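Local coordinates for peptidoglycan-N-acetylmuramic acid deacetylase PdaA (Bacillus subtilis, PDB 1W17), which removes the acetyl group from N-acetylmuramic acid residues of peptidoglycan glycan strands, a step toward the muramic delta-lactam of the spore cortex, at residues Asp158-Arg163 with Leu180-Val185. Sequence-based numbering, arbitrary orientation.
Sequences DNLYLR and LGYQTV
Leu160 lies over one face of the Tyr182 ring: its CB sits 3.9 Å from the ring centroid, a CH-pi contact displaced toward the rim, while CG and CD2 spread above CE2, CZ and CE1. Leu162 CB approaches Tyr182 CD2 obliquely at 3.8 Å, so the tyrosine fills the hollow between two leucines. Helix 136-154 packs here too, with Leu143 touching both Leu162 and Tyr182. On the other face of the sheet Tyr161 CD1 fits the corner formed by Gln183 CB (3.7 Å) and Val185 CG2, both oblique to its ring, and helix 249-257 adds Met253 against Tyr161 and Gln183; the phenol OH bonds to Asp250. The two parallel strands are stitched by Gln183 N to Leu160 O, Leu162 N to Gln183 O (2.9 Å) and Val185 N to Leu162 O (2.8 Å). Where the strands end, Arg163 carries the pairing on with its side chain: CG leaves anti to the backbone N (chi1 -178°), a bend at chi3 follows, and NE reaches Val185 O at 3.1 Å, the oxygen near the guanidinium plane. NH2 bonds to Thr71 and Phe186 O, and NH1 makes a salt bridge to Asp73, the probable proton acceptor. A leucine in place of Arg163 would probably leave Asp73 without its cationic mate and Val185 O without this donor. The contact thus ties apolar strand packing to an arginine that is likely to help orient Asp73.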
# COMPACT_ATOMS: atom_id res chain seq x y z
N ASP A 158 -3.31 13.84 -4.41
CA ASP A 158 -2.10 13.49 -3.69
C ASP A 158 -0.89 13.37 -4.60
O ASP A 158 -1.00 13.38 -5.83
CB ASP A 158 -2.28 12.11 -3.04
CG ASP A 158 -3.20 12.15 -1.84
OD1 ASP A 158 -2.81 12.82 -0.86
OD2 ASP A 158 -4.27 11.51 -1.86
N ASN A 159 0.27 13.25 -3.97
CA ASN A 159 1.48 12.98 -4.71
C ASN A 159 1.20 11.64 -5.37
O ASN A 159 0.40 10.83 -4.86
CB ASN A 159 2.64 12.88 -3.74
CG ASN A 159 3.04 14.22 -3.22
OD1 ASN A 159 3.07 15.19 -3.98
ND2 ASN A 159 3.35 14.30 -1.92
N LEU A 160 1.84 11.40 -6.50
CA LEU A 160 1.61 10.18 -7.27
C LEU A 160 2.31 8.91 -6.80
O LEU A 160 3.53 8.80 -6.91
CB LEU A 160 1.99 10.46 -8.72
CG LEU A 160 1.03 11.31 -9.55
CD1 LEU A 160 0.74 12.64 -8.88
CD2 LEU A 160 1.67 11.55 -10.92
N TYR A 161 1.53 7.95 -6.29
CA TYR A 161 2.04 6.65 -5.83
C TYR A 161 1.27 5.57 -6.54
O TYR A 161 0.07 5.64 -6.70
CB TYR A 161 1.84 6.47 -4.32
CG TYR A 161 2.59 7.49 -3.50
CD1 TYR A 161 3.99 7.49 -3.46
CD2 TYR A 161 1.90 8.49 -2.80
CE1 TYR A 161 4.68 8.48 -2.74
CE2 TYR A 161 2.57 9.45 -2.09
CZ TYR A 161 3.95 9.46 -2.06
OH TYR A 161 4.59 10.45 -1.32
N LEU A 162 1.97 4.52 -6.93
CA LEU A 162 1.35 3.44 -7.65
C LEU A 162 1.71 2.09 -7.06
O LEU A 162 2.86 1.87 -6.68
CB LEU A 162 1.83 3.46 -9.11
CG LEU A 162 1.77 2.10 -9.84
CD1 LEU A 162 0.32 1.84 -10.24
CD2 LEU A 162 2.68 2.10 -11.08
N ARG A 163 0.73 1.20 -6.94
CA ARG A 163 1.05 -0.16 -6.52
C ARG A 163 0.58 -1.06 -7.69
O ARG A 163 -0.60 -1.07 -8.04
CB ARG A 163 0.37 -0.55 -5.22
CG ARG A 163 0.80 -1.97 -4.81
CD ARG A 163 0.49 -2.29 -3.37
NE ARG A 163 1.44 -1.65 -2.46
CZ ARG A 163 1.15 -1.30 -1.21
NH1 ARG A 163 -0.07 -1.53 -0.72
NH2 ARG A 163 2.08 -0.77 -0.44
N LEU A 180 5.74 8.88 -16.14
CA LEU A 180 4.43 9.50 -15.92
C LEU A 180 4.35 10.19 -14.56
O LEU A 180 3.30 10.70 -14.18
CB LEU A 180 3.32 8.46 -16.03
CG LEU A 180 3.05 7.98 -17.45
CD1 LEU A 180 2.17 6.75 -17.43
CD2 LEU A 180 2.38 9.11 -18.23
N GLY A 181 5.45 10.18 -13.82
CA GLY A 181 5.49 10.84 -12.52
C GLY A 181 5.16 10.01 -11.29
O GLY A 181 5.05 10.54 -10.18
N TYR A 182 5.01 8.70 -11.45
CA TYR A 182 4.68 7.86 -10.31
C TYR A 182 5.85 7.24 -9.57
O TYR A 182 6.88 6.88 -10.15
CB TYR A 182 3.75 6.72 -10.72
CG TYR A 182 2.34 7.16 -11.00
CD1 TYR A 182 1.97 7.63 -12.26
CD2 TYR A 182 1.37 7.12 -9.99
CE1 TYR A 182 0.66 8.07 -12.51
CE2 TYR A 182 0.05 7.55 -10.24
CZ TYR A 182 -0.29 8.02 -11.50
OH TYR A 182 -1.56 8.49 -11.76
N GLN A 183 5.66 7.12 -8.27
CA GLN A 183 6.63 6.49 -7.39
C GLN A 183 5.98 5.12 -7.17
O GLN A 183 4.84 5.07 -6.72
CB GLN A 183 6.64 7.27 -6.08
CG GLN A 183 7.79 7.03 -5.18
CD GLN A 183 9.09 7.54 -5.76
OE1 GLN A 183 9.15 8.63 -6.33
NE2 GLN A 183 10.13 6.75 -5.61
N THR A 184 6.66 4.01 -7.49
CA THR A 184 6.06 2.70 -7.30
C THR A 184 6.34 2.19 -5.90
O THR A 184 7.50 2.07 -5.47
CB THR A 184 6.55 1.68 -8.34
OG1 THR A 184 6.02 2.06 -9.62
CG2 THR A 184 6.07 0.26 -7.99
N VAL A 185 5.27 1.88 -5.18
CA VAL A 185 5.40 1.43 -3.81
C VAL A 185 5.10 -0.06 -3.58
O VAL A 185 3.97 -0.51 -3.75
CB VAL A 185 4.44 2.24 -2.92
CG1 VAL A 185 4.63 1.90 -1.44
CG2 VAL A 185 4.65 3.74 -3.18